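Local coordinates for protein phospho-2-dehydro-3-deoxyheptonate aldolase (Francisella tularensis, PDB 3TQK) that probably catalyses the condensation of phosphoenolpyruvate with D-erythrose 4-phosphate to give DAHP, the first step of chorismate biosynthesis, at residues A[90-95]-A[102-107]; A[305-310]-A[316-321]. One frame throughout, in Å; residues are numbered along the deposited sequence.

Contact 1: A[90-95]-A[102-107]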
loop_
_atom_site.group_PDB
_atom_site.type_symbol
_atom_site.label_atom_id
_atom_site.label_comp_id
_atom_site.label_asym_id
_atom_site.label_seq_id
_atom_site.Cartn_x
_atom_site.Cartn_y
_atom_site.Cartn_z
ATOM N N VAL A 90 -1.322 -20.664 -3.692
ATOM C CA VAL A 90 -2.755 -20.591 -3.441
ATOM C C VAL A 90 -3.139 -19.124 -3.262
ATOM O O VAL A 90 -3.273 -18.640 -2.131
ATOM C CB VAL A 90 -3.156 -21.424 -2.191
ATOM C CG1 VAL A 90 -4.649 -21.680 -2.184
ATOM C CG2 VAL A 90 -2.396 -22.748 -2.146
ATOM N N TYR A 91 -3.301 -18.419 -4.386
ATOM C CA TYR A 91 -3.539 -16.972 -4.371
ATOM C C TYR A 91 -5.011 -16.629 -4.492
ATOM O O TYR A 91 -5.731 -17.230 -5.282
ATOM C CB TYR A 91 -2.748 -16.281 -5.472
ATOM C CG TYR A 91 -1.324 -15.969 -5.068
ATOM C CD1 TYR A 91 -0.513 -16.940 -4.488
ATOM C CD2 TYR A 91 -0.787 -14.702 -5.252
ATOM C CE1 TYR A 91 0.786 -16.666 -4.113
ATOM C CE2 TYR A 91 0.530 -14.420 -4.880
ATOM C CZ TYR A 91 1.309 -15.414 -4.312
ATOM O OH TYR A 91 2.618 -15.157 -3.942
ATOM N N PHE A 92 -5.458 -15.654 -3.712
ATOM C CA PHE A 92 -6.890 -15.354 -3.637
ATOM C C PHE A 92 -7.244 -13.947 -4.122
ATOM O O PHE A 92 -8.342 -13.454 -3.857
ATOM C CB PHE A 92 -7.386 -15.559 -2.206
ATOM C CG PHE A 92 -7.299 -16.980 -1.732
ATOM C CD1 PHE A 92 -8.009 -17.978 -2.374
ATOM C CD2 PHE A 92 -6.495 -17.319 -0.651
ATOM C CE1 PHE A 92 -7.940 -19.294 -1.942
ATOM C CE2 PHE A 92 -6.429 -18.631 -0.214
ATOM C CZ PHE A 92 -7.148 -19.618 -0.863
ATOM N N GLU A 93 -6.332 -13.318 -4.855
ATOM C CA GLU A 93 -6.529 -11.944 -5.302
ATOM C C GLU A 93 -5.756 -11.688 -6.603
ATOM O O GLU A 93 -4.634 -12.157 -6.780
ATOM C CB GLU A 93 -6.099 -10.975 -4.188
ATOM C CG GLU A 93 -6.649 -9.542 -4.288
ATOM C CD GLU A 93 -5.611 -8.505 -4.753
ATOM O OE1 GLU A 93 -4.607 -8.879 -5.412
ATOM O OE2 GLU A 93 -5.801 -7.303 -4.456
ATOM N N LYS A 94 -6.381 -10.950 -7.512
ATOM C CA LYS A 94 -5.755 -10.554 -8.764
ATOM C C LYS A 94 -5.627 -9.026 -8.812
ATOM O O LYS A 94 -6.630 -8.313 -8.704
ATOM C CB LYS A 94 -6.595 -11.047 -9.943
ATOM C CG LYS A 94 -6.098 -10.611 -11.329
ATOM C CD LYS A 94 -4.681 -11.087 -11.622
ATOM C CE LYS A 94 -4.243 -10.643 -13.011
ATOM N NZ LYS A 94 -3.980 -9.197 -13.044
ATOM N N PRO A 95 -4.391 -8.516 -8.942
ATOM C CA PRO A 95 -4.205 -7.076 -9.178
ATOM C C PRO A 95 -4.874 -6.582 -10.462
ATOM O O PRO A 95 -4.803 -7.260 -11.503
ATOM C CB PRO A 95 -2.681 -6.916 -9.296
ATOM C CG PRO A 95 -2.081 -8.325 -9.132
ATOM C CD PRO A 95 -3.134 -9.196 -8.568
ATOM N N LYS A 102 -11.771 -9.030 -8.418
ATOM C CA LYS A 102 -10.663 -8.892 -7.473
ATOM C C LYS A 102 -10.081 -10.250 -7.086
ATOM O O LYS A 102 -8.943 -10.318 -6.620
ATOM C CB LYS A 102 -11.112 -8.184 -6.181
ATOM C CG LYS A 102 -10.705 -6.717 -6.027
ATOM C CD LYS A 102 -11.832 -5.730 -6.399
ATOM C CE LYS A 102 -11.880 -4.563 -5.402
ATOM N NZ LYS A 102 -13.082 -3.713 -5.504
ATOM N N GLY A 103 -10.865 -11.316 -7.216
ATOM C CA GLY A 103 -10.411 -12.613 -6.762
ATOM C C GLY A 103 -11.430 -13.370 -5.943
ATOM O O GLY A 103 -12.547 -12.911 -5.748
ATOM N N PHE A 104 -11.010 -14.533 -5.456
ATOM C CA PHE A 104 -11.912 -15.514 -4.864
ATOM C C PHE A 104 -12.438 -15.080 -3.494
ATOM O O PHE A 104 -13.584 -15.342 -3.158
ATOM C CB PHE A 104 -11.211 -16.878 -4.759
ATOM C CG PHE A 104 -12.105 -17.991 -4.275
ATOM C CD1 PHE A 104 -11.996 -18.471 -2.976
ATOM C CD2 PHE A 104 -13.055 -18.548 -5.111
ATOM C CE1 PHE A 104 -12.812 -19.497 -2.520
ATOM C CE2 PHE A 104 -13.891 -19.571 -4.659
ATOM C CZ PHE A 104 -13.764 -20.046 -3.356
ATOM N N ILE A 105 -11.609 -14.426 -2.701
ATOM C CA ILE A 105 -12.085 -13.906 -1.419
ATOM C C ILE A 105 -13.144 -12.815 -1.618
ATOM O O ILE A 105 -14.176 -12.825 -0.960
ATOM C CB ILE A 105 -10.909 -13.415 -0.530
ATOM C CG1 ILE A 105 -10.149 -14.629 0.020
ATOM C CG2 ILE A 105 -11.401 -12.556 0.611
ATOM C CD1 ILE A 105 -8.839 -14.276 0.759
ATOM N N ASN A 106 -12.892 -11.892 -2.537
ATOM C CA ASN A 106 -13.791 -10.754 -2.740
ATOM C C ASN A 106 -15.120 -11.172 -3.356
ATOM O O ASN A 106 -16.159 -10.600 -3.039
ATOM C CB ASN A 106 -13.121 -9.687 -3.619
ATOM C CG ASN A 106 -13.905 -8.370 -3.660
ATOM O OD1 ASN A 106 -13.932 -7.635 -2.681
ATOM N ND2 ASN A 106 -14.523 -8.069 -4.798
ATOM N N ASP A 107 -15.084 -12.172 -4.231
ATOM C CA ASP A 107 -16.266 -12.547 -4.987
ATOM C C ASP A 107 -16.148 -14.001 -5.458
ATOM O O ASP A 107 -15.944 -14.247 -6.652
ATOM C CB ASP A 107 -16.415 -11.574 -6.153
ATOM C CG ASP A 107 -17.674 -11.783 -6.954
ATOM O OD1 ASP A 107 -18.717 -12.213 -6.409
ATOM O OD2 ASP A 107 -17.614 -11.476 -8.152
HETATM O O HOH W 1 -8.463 -15.561 -6.425
HETATM O O HOH W 2 -10.013 -11.414 -3.588
#
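Lys94 and Lys102 meet through their backbones: Lys94 N donates to Lys102 O at 2.8 Å, an almost straight bond whose donor sits above the carbonyl plane, 41° out of it. The same oxygen receives a CA-H...O contact from Glu93 CA at 3.2 Å, and Glu93 CG lies against it as well. The two chains run antiparallel here, and Gly103, with no side chain, lets its CA come within 4.2 Å of Glu93 CA. Beyond Gly103 the contact turns apolar. Phe92 CG is anti to its own carbonyl carbon (chi1 -64°), which swings the ring alongside Phe104, CD1 to CD1 at 4.1 Å, both side chains pointing the same way. Ile105 crosses Phe92 at about a right angle, and its CD1 reaches Phe92 CB at 3.5 Å. Ala123 and Leu122 of helix 116-132 cover Phe92 and Phe104 respectively. Of two waters at the backbone, one accepts from Phe104 N at 2.9 Å and reaches Tyr91 O only weakly; the other, the firmer bridge, donates to Phe92 O at 2.7 Å and accepts from Asn106 N. The side chains of the two lysines part company. Lys102 NZ crosses to His204 of the second subunit, whereas Lys94, bent at chi2 and chi4, bonds from NZ to Pro95 O. The backbone bond thus fixes Lys94 N against Lys102 O, and from there its side chain runs to beside the manganese ligands Asp322 and Cys58, consistent with this loop contributing to the wall of the metal site.

Contact 2: A[305-310]-A[316-321]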
loop_
_atom_site.group_PDB
_atom_site.type_symbol
_atom_site.label_atom_id
_atom_site.label_comp_id
_atom_site.label_asym_id
_atom_site.label_seq_id
_atom_site.Cartn_x
_atom_site.Cartn_y
_atom_site.Cartn_z
ATOM N N GLY A 305 -2.747 -21.724 -20.618
ATOM C CA GLY A 305 -3.270 -20.433 -21.059
ATOM C C GLY A 305 -4.234 -19.788 -20.088
ATOM O O GLY A 305 -4.110 -19.954 -18.879
ATOM N N ASN A 306 -5.191 -19.036 -20.630
ATOM C CA ASN A 306 -6.261 -18.441 -19.832
ATOM C C ASN A 306 -7.573 -18.255 -20.601
ATOM O O ASN A 306 -7.646 -18.507 -21.811
ATOM C CB ASN A 306 -5.804 -17.102 -19.225
ATOM C CG ASN A 306 -5.725 -15.975 -20.252
ATOM O OD1 ASN A 306 -6.165 -16.113 -21.393
ATOM N ND2 ASN A 306 -5.158 -14.850 -19.839
ATOM N N GLN A 307 -8.598 -17.808 -19.874
ATOM C CA GLN A 307 -9.909 -17.480 -20.441
ATOM C C GLN A 307 -10.525 -16.252 -19.754
ATOM O O GLN A 307 -10.066 -15.812 -18.694
ATOM C CB GLN A 307 -10.865 -18.671 -20.296
ATOM C CG GLN A 307 -11.216 -19.020 -18.834
ATOM C CD GLN A 307 -11.874 -20.376 -18.688
ATOM O OE1 GLN A 307 -12.568 -20.841 -19.594
ATOM N NE2 GLN A 307 -11.657 -21.021 -17.544
ATOM N N ASP A 308 -11.572 -15.723 -20.370
ATOM C CA ASP A 308 -12.356 -14.628 -19.815
ATOM C C ASP A 308 -13.268 -15.179 -18.706
ATOM O O ASP A 308 -13.938 -16.207 -18.890
ATOM C CB ASP A 308 -13.196 -13.983 -20.934
ATOM C CG ASP A 308 -13.754 -12.603 -20.560
ATOM O OD1 ASP A 308 -13.984 -12.316 -19.368
ATOM O OD2 ASP A 308 -13.986 -11.799 -21.485
ATOM N N ILE A 309 -13.296 -14.485 -17.568
ATOM C CA ILE A 309 -14.154 -14.864 -16.433
ATOM C C ILE A 309 -15.662 -14.897 -16.774
ATOM O O ILE A 309 -16.443 -15.548 -16.082
ATOM C CB ILE A 309 -13.932 -13.911 -15.218
ATOM C CG1 ILE A 309 -14.537 -14.501 -13.933
ATOM C CG2 ILE A 309 -14.502 -12.509 -15.500
ATOM C CD1 ILE A 309 -13.528 -14.911 -12.918
ATOM N N ASN A 310 -16.070 -14.197 -17.830
ATOM C CA ASN A 310 -17.478 -14.132 -18.207
ATOM C C ASN A 310 -17.889 -15.113 -19.300
ATOM O O ASN A 310 -18.951 -14.960 -19.889
ATOM C CB ASN A 310 -17.824 -12.706 -18.627
ATOM C CG ASN A 310 -17.494 -11.701 -17.551
ATOM O OD1 ASN A 310 -16.704 -10.788 -17.767
ATOM N ND2 ASN A 310 -18.071 -11.884 -16.373
ATOM N N TYR A 316 -12.847 -26.091 -17.534
ATOM C CA TYR A 316 -12.344 -26.626 -16.271
ATOM C C TYR A 316 -10.819 -26.573 -16.250
ATOM O O TYR A 316 -10.161 -26.845 -17.261
ATOM C CB TYR A 316 -12.829 -28.069 -16.055
ATOM C CG TYR A 316 -12.298 -28.739 -14.793
ATOM C CD1 TYR A 316 -12.851 -28.463 -13.540
ATOM C CD2 TYR A 316 -11.249 -29.657 -14.856
ATOM C CE1 TYR A 316 -12.367 -29.079 -12.378
ATOM C CE2 TYR A 316 -10.760 -30.275 -13.708
ATOM C CZ TYR A 316 -11.323 -29.985 -12.472
ATOM O OH TYR A 316 -10.843 -30.611 -11.345
ATOM N N GLY A 317 -10.276 -26.183 -15.100
ATOM C CA GLY A 317 -8.836 -26.218 -14.857
ATOM C C GLY A 317 -7.988 -25.204 -15.612
ATOM O O GLY A 317 -6.760 -25.308 -15.601
ATOM N N GLN A 318 -8.621 -24.229 -16.269
ATOM C CA GLN A 318 -7.877 -23.197 -16.992
ATOM C C GLN A 318 -7.955 -21.843 -16.275
ATOM O O GLN A 318 -9.018 -21.455 -15.778
ATOM C CB GLN A 318 -8.397 -23.067 -18.412
ATOM C CG GLN A 318 -7.477 -22.270 -19.310
ATOM C CD GLN A 318 -8.060 -22.065 -20.684
ATOM O OE1 GLN A 318 -9.234 -21.735 -20.822
ATOM N NE2 GLN A 318 -7.240 -22.254 -21.709
ATOM N N SER A 319 -6.835 -21.125 -16.236
ATOM C CA SER A 319 -6.783 -19.850 -15.533
ATOM C C SER A 319 -7.828 -18.872 -16.051
ATOM O O SER A 319 -8.058 -18.753 -17.250
ATOM C CB SER A 319 -5.409 -19.195 -15.648
ATOM O OG SER A 319 -5.381 -17.973 -14.926
ATOM N N VAL A 320 -8.450 -18.182 -15.106
ATOM C CA VAL A 320 -9.407 -17.126 -15.376
ATOM C C VAL A 320 -8.733 -15.745 -15.283
ATOM O O VAL A 320 -9.357 -14.727 -15.583
ATOM C CB VAL A 320 -10.583 -17.251 -14.379
ATOM C CG1 VAL A 320 -10.635 -16.059 -13.422
ATOM C CG2 VAL A 320 -11.888 -17.500 -15.117
ATOM N N THR A 321 -7.464 -15.730 -14.864
ATOM C CA THR A 321 -6.648 -14.514 -14.807
ATOM C C THR A 321 -5.424 -14.677 -15.735
ATOM O O THR A 321 -5.596 -14.830 -16.947
ATOM C CB THR A 321 -6.249 -14.152 -13.333
ATOM O OG1 THR A 321 -5.636 -15.278 -12.690
ATOM C CG2 THR A 321 -7.468 -13.730 -12.537
HETATM O O HOH W 3 -4.285 -21.930 -17.169
#
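Asn306 and Gln307 both carry CG between the backbone N and the carbonyl carbon (chi1 74° and 66°), and their amides consequently turn back to the chain of 316-321 at different points. Asn306 ND2 donates to Thr321 O at 2.9 Å, nearly along the C=O axis, with the oxygen tilted 26° from the amide plane. The backbone adds a bond from Gln307 N to Ser319 O at 2.8 Å, while Gln307 NE2 makes a weak bond of 3.2 Å to Gln318 O; Gln307 OE1 is taken by Thr315 N and Lys311. Gln318 stretches out across Gln307, its OE1 3.5 Å from Gln307 CB, and its NE2 goes to Ala304 O. In this TIM barrel the two segments belong to the long excursion between the last strand, 293-299, and helix 327-344. A water bridges them where Gly305 turns the corner, donating to Gly305 O at 2.6 Å and accepting from Ser319 N at 2.8 Å. Farther along, Ile309 and Val320 lie against each other, though the exact fit of their ends is doubtful. Thr321 pairs through OG1 with Ser59 OG. Ser319 OG accepts from Thr321 N at 3.1 Å in an ST turn and also bonds to the backbone O of Asp322, a manganese ligand.

From the N terminus, the chain leaves barrel strand 84-89, passes through 90-95 and folds back at 102-107, so that contact 1 closes a short loop before helix 116-132. It then completes the remaining barrel strands, and after the last, 293-299, contact 2 closes a second short loop before helix 327-344. The contacts follow in series, neither nested nor crossed, with centres about 14 Å apart. They nevertheless touch: Lys94 CG packs on Thr321 CG2 at 3.6 Å, joining the excursion after the second barrel strand to that after the eighth. This junction lies beside the manganese site of Cys58, His266, Glu299 and Asp322, the last directly following contact 2 in sequence.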